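PDB 3EUO: type III Pentaketide Synthase from Neurospora crassa, which probably acts as an acyltransferase of the chalcone and stilbene synthase family, assembling a pentaketide chain. Local coordinates for residues D290-M295 with H316-Y321; Q286-F291 with S308-T313. All coordinates share one frame; numbering follows the deposited sequence.

Leaving helix 258-277, the chain enters the loop 286-291, runs straight on into the edge strand 292-295, then turns back through helix 300-310. At the end of that helix 308-313 meets the loop again, which makes contact 2 and closes the first loop. The chain continues to 316-321, where helix 318-327 begins beside the strand, and contact 1 closes the second. Contact 2 opens and closes first, with contact 1 opening in between, so the loops cross rather than nest; their first segments share Asp290 and Phe291. Together they tie the edge of the large mixed sheet, and the loop leading into it, to two consecutive helices. Contact 1 is the buried one, and contact 2 lies nearer the surface.

Contact 1 (D290-M295 with H316-Y321); sequences DFDWAM and HMRASY
Entering the sheet, Phe291 turns its ring away from 316-321 toward Tyr359 and Val361, and its carbonyl oxygen meets the edge of the His316 imidazole, near the ring plane, with O 3.3 Å from CD2. That ring is held at both nitrogens, ND1 by Thr313 OG1 and NE2 by Ala289 O. At Asp292 the carboxylate bends toward the helix and takes an end-on grip from Arg318, whose NH1 lies 2.8 Å from OD1 and whose NH2 lies 2.9 Å from OD2. Both oxygens sit close to the guanidinium plane but are met from above their own, the two planes being 60° apart. Arg318 reaches over with CG in the crowded position between N and carbonyl carbon (chi1 60°), its chain extended to NE. Asp292 OD2 also accepts from Lys357 N. An alanine at Asp292 would remove both carboxylate oxygens and would probably leave the buried Arg318 charge poorly balanced and strand and helix start less firmly joined. Trp293 N donates to His316 O at 2.9 Å, from above the carbonyl plane. Its CB faces the helix and packs on Met317 CG at 3.5 Å, while the indole leads away and NE1 bonds Pro288 O. Trp293 O receives a CA-H contact from Met317, and a water that donates to it accepts from Ser320 N, bridging strand and helix start. Met295 CB, directed at 316-321 by the backbone, lies 3.7 Å from Met317 SD, and Met295 O accepts a short bond from Ser320 OG (2.6 Å), in plane on a lone pair. The chemistry thus changes along the strand: a charge pair at one end, backbone and water bonds midway, and a serine hydroxyl at the other serve buried polar groups, with methionine filling between.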
ATOM      1  N   ASP A 290       2.253  11.563 -33.202  1.00 19.75           N
ATOM      2  CA  ASP A 290       2.589  10.257 -33.787  1.00 19.22           C
ATOM      3  C   ASP A 290       2.017   9.087 -32.989  1.00 18.52           C
ATOM      4  O   ASP A 290       1.874   7.992 -33.521  1.00 18.13           O
ATOM      5  CB  ASP A 290       4.112  10.069 -33.897  1.00 19.60           C
ATOM      6  CG  ASP A 290       4.761  10.992 -34.924  1.00 20.95           C
ATOM      7  OD1 ASP A 290       4.065  11.506 -35.827  1.00 21.09           O
ATOM      8  OD2 ASP A 290       5.994  11.193 -34.835  1.00 22.68           O
ATOM      9  N   PHE A 291       1.715   9.313 -31.711  1.00 17.64           N
ATOM     10  CA  PHE A 291       1.306   8.230 -30.812  1.00 17.21           C
ATOM     11  C   PHE A 291      -0.192   8.217 -30.574  1.00 17.29           C
ATOM     12  O   PHE A 291      -0.874   9.230 -30.769  1.00 16.98           O
ATOM     13  CB  PHE A 291       2.003   8.373 -29.450  1.00 17.18           C
ATOM     14  CG  PHE A 291       3.500   8.370 -29.530  1.00 16.69           C
ATOM     15  CD1 PHE A 291       4.212   7.177 -29.417  1.00 16.62           C
ATOM     16  CD2 PHE A 291       4.201   9.557 -29.724  1.00 16.68           C
ATOM     17  CE1 PHE A 291       5.604   7.168 -29.496  1.00 16.07           C
ATOM     18  CE2 PHE A 291       5.597   9.557 -29.796  1.00 17.39           C
ATOM     19  CZ  PHE A 291       6.296   8.355 -29.685  1.00 16.17           C
ATOM     20  N   ASP A 292      -0.693   7.059 -30.148  1.00 17.05           N
ATOM     21  CA  ASP A 292      -1.992   6.986 -29.495  1.00 17.02           C
ATOM     22  C   ASP A 292      -1.770   7.302 -28.027  1.00 16.81           C
ATOM     23  O   ASP A 292      -0.727   6.978 -27.476  1.00 16.48           O
ATOM     24  CB  ASP A 292      -2.611   5.604 -29.664  1.00 16.90           C
ATOM     25  CG  ASP A 292      -3.410   5.480 -30.956  1.00 17.83           C
ATOM     26  OD1 ASP A 292      -3.914   6.517 -31.455  1.00 18.58           O
ATOM     27  OD2 ASP A 292      -3.531   4.347 -31.470  1.00 18.69           O
ATOM     28  N   TRP A 293      -2.753   7.942 -27.409  1.00 16.78           N
ATOM     29  CA  TRP A 293      -2.615   8.437 -26.052  1.00 16.67           C
ATOM     30  C   TRP A 293      -3.693   7.851 -25.143  1.00 16.80           C
ATOM     31  O   TRP A 293      -4.886   8.146 -25.289  1.00 16.94           O
ATOM     32  CB  TRP A 293      -2.671   9.963 -26.048  1.00 17.19           C
ATOM     33  CG  TRP A 293      -1.381  10.626 -26.428  1.00 17.20           C
ATOM     34  CD1 TRP A 293      -0.853  10.746 -27.682  1.00 17.59           C
ATOM     35  CD2 TRP A 293      -0.475  11.287 -25.544  1.00 17.20           C
ATOM     36  NE1 TRP A 293       0.340  11.432 -27.630  1.00 17.73           N
ATOM     37  CE2 TRP A 293       0.599  11.770 -26.327  1.00 17.78           C
ATOM     38  CE3 TRP A 293      -0.458  11.507 -24.160  1.00 18.64           C
ATOM     39  CZ2 TRP A 293       1.675  12.469 -25.773  1.00 17.79           C
ATOM     40  CZ3 TRP A 293       0.612  12.198 -23.609  1.00 17.98           C
ATOM     41  CH2 TRP A 293       1.661  12.676 -24.416  1.00 17.67           C
ATOM     42  N   ALA A 294      -3.264   6.992 -24.224  1.00 16.45           N
ATOM     43  CA  ALA A 294      -4.155   6.428 -23.227  1.00 16.08           C
ATOM     44  C   ALA A 294      -4.062   7.328 -21.992  1.00 16.13           C
ATOM     45  O   ALA A 294      -3.248   7.086 -21.095  1.00 15.59           O
ATOM     46  CB  ALA A 294      -3.734   4.996 -22.892  1.00 16.44           C
ATOM     47  N   MET A 295      -4.875   8.382 -21.967  1.00 16.07           N
ATOM     48  CA  MET A 295      -4.884   9.317 -20.844  1.00 16.34           C
ATOM     49  C   MET A 295      -5.917   8.905 -19.808  1.00 16.22           C
ATOM     50  O   MET A 295      -7.019   8.493 -20.166  1.00 16.23           O
ATOM     51  CB  MET A 295      -5.218  10.730 -21.336  1.00 16.83           C
ATOM     52  CG  MET A 295      -5.219  11.802 -20.245  1.00 19.09           C
ATOM     53  SD  MET A 295      -3.559  12.300 -19.726  1.00 26.15           S
ATOM     54  CE  MET A 295      -2.804  12.464 -21.348  1.00 18.47           C
ATOM     55  N   HIS A 316      -6.938  11.137 -30.836  1.00 18.02           N
ATOM     56  CA  HIS A 316      -5.680  10.634 -30.287  1.00 18.12           C
ATOM     57  C   HIS A 316      -5.905   9.962 -28.939  1.00 17.96           C
ATOM     58  O   HIS A 316      -5.205   9.018 -28.598  1.00 18.01           O
ATOM     59  CB  HIS A 316      -4.656  11.752 -30.133  1.00 18.07           C
ATOM     60  CG  HIS A 316      -3.942  12.094 -31.403  1.00 19.93           C
ATOM     61  ND1 HIS A 316      -4.514  12.862 -32.393  1.00 21.81           N
ATOM     62  CD2 HIS A 316      -2.701  11.776 -31.838  1.00 20.22           C
ATOM     63  CE1 HIS A 316      -3.657  12.998 -33.391  1.00 21.67           C
ATOM     64  NE2 HIS A 316      -2.550  12.345 -33.080  1.00 21.69           N
ATOM     65  N   MET A 317      -6.879  10.467 -28.184  1.00 18.04           N
ATOM     66  CA  MET A 317      -7.258   9.886 -26.899  1.00 18.51           C
ATOM     67  C   MET A 317      -8.686   9.322 -26.926  1.00 17.46           C
ATOM     68  O   MET A 317      -9.407   9.431 -25.938  1.00 17.23           O
ATOM     69  CB  MET A 317      -7.154  10.936 -25.789  1.00 18.50           C
ATOM     70  CG  MET A 317      -5.754  11.433 -25.491  1.00 19.67           C
ATOM     71  SD  MET A 317      -5.762  12.851 -24.356  1.00 21.97           S
ATOM     72  CE  MET A 317      -7.120  13.742 -24.966  1.00  7.81           C
ATOM     73  N   ARG A 318      -9.070   8.701 -28.044  1.00 16.43           N
ATOM     74  CA  ARG A 318     -10.448   8.221 -28.266  1.00 15.85           C
ATOM     75  C   ARG A 318     -10.990   7.262 -27.189  1.00 15.40           C
ATOM     76  O   ARG A 318     -12.166   7.335 -26.816  1.00 15.66           O
ATOM     77  CB  ARG A 318     -10.572   7.579 -29.655  1.00 15.90           C
ATOM     78  CG  ARG A 318      -9.659   6.381 -29.879  1.00 15.36           C
ATOM     79  CD  ARG A 318      -9.520   6.083 -31.359  1.00 14.79           C
ATOM     80  NE  ARG A 318      -8.497   5.075 -31.632  1.00 15.64           N
ATOM     81  CZ  ARG A 318      -7.188   5.319 -31.671  1.00 15.93           C
ATOM     82  NH1 ARG A 318      -6.715   6.538 -31.430  1.00 15.63           N
ATOM     83  NH2 ARG A 318      -6.346   4.334 -31.945  1.00 17.17           N
ATOM     84  N   ALA A 319     -10.138   6.362 -26.706  1.00 15.01           N
ATOM     85  CA  ALA A 319     -10.528   5.427 -25.644  1.00 14.41           C
ATOM     86  C   ALA A 319     -10.721   6.127 -24.288  1.00 14.44           C
ATOM     87  O   ALA A 319     -11.537   5.694 -23.470  1.00 14.24           O
ATOM     88  CB  ALA A 319      -9.514   4.294 -25.540  1.00 14.19           C
ATOM     89  N   SER A 320      -9.973   7.206 -24.067  1.00 14.25           N
ATOM     90  CA  SER A 320     -10.102   8.023 -22.857  1.00 14.29           C
ATOM     91  C   SER A 320     -11.445   8.736 -22.859  1.00 14.69           C
ATOM     92  O   SER A 320     -12.155   8.726 -21.862  1.00 14.91           O
ATOM     93  CB  SER A 320      -8.969   9.039 -22.773  1.00 14.40           C
ATOM     94  OG  SER A 320      -7.713   8.391 -22.668  1.00 14.93           O
ATOM     95  N   TYR A 321     -11.794   9.339 -23.994  1.00 14.87           N
ATOM     96  CA  TYR A 321     -13.123   9.921 -24.181  1.00 15.85           C
ATOM     97  C   TYR A 321     -14.248   8.909 -24.008  1.00 15.90           C
ATOM     98  O   TYR A 321     -15.255   9.211 -23.363  1.00 15.84           O
ATOM     99  CB  TYR A 321     -13.225  10.614 -25.543  1.00 16.49           C
ATOM    100  CG  TYR A 321     -12.749  12.044 -25.488  1.00 17.21           C
ATOM    101  CD1 TYR A 321     -11.491  12.400 -25.968  1.00 17.91           C
ATOM    102  CD2 TYR A 321     -13.551  13.042 -24.932  1.00 17.79           C
ATOM    103  CE1 TYR A 321     -11.048  13.720 -25.907  1.00 18.92           C
ATOM    104  CE2 TYR A 321     -13.121  14.362 -24.867  1.00 19.31           C
ATOM    105  CZ  TYR A 321     -11.866  14.694 -25.356  1.00 19.30           C
ATOM    106  OH  TYR A 321     -11.436  16.001 -25.290  1.00 19.87           O
TER
HETATM  107  O   HOH W   1      -7.297   6.749 -25.524  1.00 19.19           O

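Contact 2 (Q286-F291 with S308-T313); sequences QKPADF and SAMGLT
Pro288 carries this contact, its ring directed at the end of helix 300-310. It meets Met310 side chain to side chain at about a right angle, the ring atom CG lying 3.5 Å from the methyl CE. The neighbouring ring atom CB rests against the backbone instead, 3.4 Å from Met310 O. Met310 gets its methyl there by folding: CG is anti to the carbonyl carbon (chi1 -58°), and two further bends at chi2 and chi3 bring CE, rather than the sulphur, against the ring. Leu312 comes in from beyond the helix end, and a single branch does the touching. Its CD2 lies 3.6 Å from Pro288 O and 3.7 Å from Ala289 CA, so it covers the backbone of the turn as well as its side chains. Ala289 CB completes this first shell more loosely, 4.1 Å from Gly311 O. All these touches are apolar or carbon-to-oxygen packing. Further out, Met310 and Leu312 both lean on Trp293 of the adjoining strand, while Tyr270 of helix 258-277 touches Pro288 and Met310. The proline is positioned by a short 3-10 turn, in which Asp290 N bonds Lys287 O and Phe291 N bonds Pro288 O. Asp290 braces that turn from the far side: OD2 takes the N-H groups of both Gln286 and Lys287, and OD1 forms a salt bridge with Lys287 NZ at 2.8 Å on its syn lone pair. On the partner segment Gly311 leaves the helix with positive phi (63°), swinging the chain so that Leu312 follows Met310 onto the turn. The 3-10 turn before strand 292-295 thus packs on the end of helix 300-310, part of the beta-alpha-beta crossover from that strand to parallel strand 359-366 in a thiolase-like fold.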
ATOM      1  N   GLN A 286       8.041  10.050 -33.406  1.00 25.88           N
ATOM      2  CA  GLN A 286       8.989  11.071 -32.965  1.00 27.03           C
ATOM      3  C   GLN A 286       8.325  12.228 -32.240  1.00 26.69           C
ATOM      4  O   GLN A 286       8.951  12.881 -31.402  1.00 27.31           O
ATOM      5  CB  GLN A 286       9.739  11.641 -34.167  1.00 27.52           C
ATOM      6  CG  GLN A 286      11.103  11.034 -34.409  1.00 30.49           C
ATOM      7  CD  GLN A 286      12.115  12.076 -34.879  1.00 33.72           C
ATOM      8  OE1 GLN A 286      13.311  11.962 -34.610  1.00 36.05           O
ATOM      9  NE2 GLN A 286      11.636  13.097 -35.582  1.00 35.87           N
ATOM     10  N   LYS A 287       7.068  12.496 -32.585  1.00 26.33           N
ATOM     11  CA  LYS A 287       6.345  13.648 -32.045  1.00 25.97           C
ATOM     12  C   LYS A 287       5.038  13.198 -31.373  1.00 24.93           C
ATOM     13  O   LYS A 287       4.527  12.128 -31.696  1.00 24.32           O
ATOM     14  CB  LYS A 287       6.090  14.696 -33.144  1.00 26.15           C
ATOM     15  CG  LYS A 287       5.098  14.280 -34.227  1.00 26.93           C
ATOM     16  CD  LYS A 287       4.823  15.410 -35.224  1.00 27.29           C
ATOM     17  CE  LYS A 287       3.943  14.942 -36.373  1.00 28.55           C
ATOM     18  NZ  LYS A 287       4.614  13.892 -37.198  1.00 29.36           N
ATOM     19  N   PRO A 288       4.513  14.001 -30.424  1.00 24.11           N
ATOM     20  CA  PRO A 288       3.311  13.624 -29.661  1.00 23.38           C
ATOM     21  C   PRO A 288       2.158  13.093 -30.521  1.00 22.53           C
ATOM     22  O   PRO A 288       1.571  12.060 -30.192  1.00 22.41           O
ATOM     23  CB  PRO A 288       2.917  14.933 -28.973  1.00 23.38           C
ATOM     24  CG  PRO A 288       4.201  15.643 -28.788  1.00 24.04           C
ATOM     25  CD  PRO A 288       5.039  15.312 -29.992  1.00 24.30           C
ATOM     26  N   ALA A 289       1.859  13.783 -31.622  1.00 21.94           N
ATOM     27  CA  ALA A 289       0.772  13.394 -32.521  1.00 21.20           C
ATOM     28  C   ALA A 289       1.013  12.058 -33.235  1.00 20.57           C
ATOM     29  O   ALA A 289       0.083  11.487 -33.802  1.00 20.13           O
ATOM     30  CB  ALA A 289       0.492  14.510 -33.537  1.00 21.49           C
ATOM     31  N   ASP A 290       2.253  11.563 -33.202  1.00 19.75           N
ATOM     32  CA  ASP A 290       2.589  10.257 -33.787  1.00 19.22           C
ATOM     33  C   ASP A 290       2.017   9.087 -32.989  1.00 18.52           C
ATOM     34  O   ASP A 290       1.874   7.992 -33.521  1.00 18.13           O
ATOM     35  CB  ASP A 290       4.112  10.069 -33.897  1.00 19.60           C
ATOM     36  CG  ASP A 290       4.761  10.992 -34.924  1.00 20.95           C
ATOM     37  OD1 ASP A 290       4.065  11.506 -35.827  1.00 21.09           O
ATOM     38  OD2 ASP A 290       5.994  11.193 -34.835  1.00 22.68           O
ATOM     39  N   PHE A 291       1.715   9.313 -31.711  1.00 17.64           N
ATOM     40  CA  PHE A 291       1.306   8.230 -30.812  1.00 17.21           C
ATOM     41  C   PHE A 291      -0.192   8.217 -30.574  1.00 17.29           C
ATOM     42  O   PHE A 291      -0.874   9.230 -30.769  1.00 16.98           O
ATOM     43  CB  PHE A 291       2.003   8.373 -29.450  1.00 17.18           C
ATOM     44  CG  PHE A 291       3.500   8.370 -29.530  1.00 16.69           C
ATOM     45  CD1 PHE A 291       4.212   7.177 -29.417  1.00 16.62           C
ATOM     46  CD2 PHE A 291       4.201   9.557 -29.724  1.00 16.68           C
ATOM     47  CE1 PHE A 291       5.604   7.168 -29.496  1.00 16.07           C
ATOM     48  CE2 PHE A 291       5.597   9.557 -29.796  1.00 17.39           C
ATOM     49  CZ  PHE A 291       6.296   8.355 -29.685  1.00 16.17           C
ATOM     50  N   SER A 308      -4.361  20.462 -26.071  1.00 21.63           N
ATOM     51  CA  SER A 308      -3.746  21.780 -26.223  1.00 21.70           C
ATOM     52  C   SER A 308      -2.235  21.719 -26.023  1.00 21.55           C
ATOM     53  O   SER A 308      -1.475  22.177 -26.879  1.00 21.75           O
ATOM     54  CB  SER A 308      -4.375  22.777 -25.245  1.00 21.83           C
ATOM     55  OG  SER A 308      -3.723  24.033 -25.304  1.00 23.06           O
ATOM     56  N   ALA A 309      -1.812  21.154 -24.894  1.00 21.08           N
ATOM     57  CA  ALA A 309      -0.400  21.098 -24.515  1.00 21.03           C
ATOM     58  C   ALA A 309       0.463  20.324 -25.508  1.00 21.07           C
ATOM     59  O   ALA A 309       1.583  20.741 -25.810  1.00 20.82           O
ATOM     60  CB  ALA A 309      -0.248  20.507 -23.119  1.00 21.24           C
ATOM     61  N   MET A 310      -0.058  19.203 -26.006  1.00 20.57           N
ATOM     62  CA  MET A 310       0.734  18.300 -26.846  1.00 20.67           C
ATOM     63  C   MET A 310       0.354  18.364 -28.332  1.00 20.56           C
ATOM     64  O   MET A 310       0.898  17.615 -29.144  1.00 21.21           O
ATOM     65  CB  MET A 310       0.641  16.846 -26.342  1.00 20.49           C
ATOM     66  CG  MET A 310       1.083  16.586 -24.882  1.00 21.40           C
ATOM     67  SD  MET A 310       2.679  17.284 -24.370  1.00 20.65           S
ATOM     68  CE  MET A 310       3.852  16.403 -25.388  1.00 23.64           C
ATOM     69  N   GLY A 311      -0.577  19.248 -28.684  1.00 20.35           N
ATOM     70  CA  GLY A 311      -1.043  19.372 -30.069  1.00 20.27           C
ATOM     71  C   GLY A 311      -1.719  18.122 -30.609  1.00 20.12           C
ATOM     72  O   GLY A 311      -1.338  17.614 -31.674  1.00 20.46           O
ATOM     73  N   LEU A 312      -2.735  17.641 -29.888  1.00 19.77           N
ATOM     74  CA  LEU A 312      -3.436  16.398 -30.225  1.00 19.49           C
ATOM     75  C   LEU A 312      -4.902  16.648 -30.600  1.00 19.41           C
ATOM     76  O   LEU A 312      -5.458  17.694 -30.272  1.00 19.87           O
ATOM     77  CB  LEU A 312      -3.362  15.412 -29.043  1.00 19.12           C
ATOM     78  CG  LEU A 312      -1.973  15.090 -28.481  1.00 19.36           C
ATOM     79  CD1 LEU A 312      -2.059  14.283 -27.183  1.00 19.74           C
ATOM     80  CD2 LEU A 312      -1.130  14.351 -29.518  1.00 19.25           C
ATOM     81  N   THR A 313      -5.503  15.698 -31.313  1.00 19.08           N
ATOM     82  CA  THR A 313      -6.944  15.694 -31.557  1.00 18.83           C
ATOM     83  C   THR A 313      -7.614  14.824 -30.494  1.00 18.95           C
ATOM     84  O   THR A 313      -6.940  14.019 -29.848  1.00 18.54           O
ATOM     85  CB  THR A 313      -7.309  15.130 -32.954  1.00 18.58           C
ATOM     86  OG1 THR A 313      -7.017  13.727 -33.009  1.00 18.23           O
ATOM     87  CG2 THR A 313      -6.558  15.869 -34.070  1.00 19.38           C
TER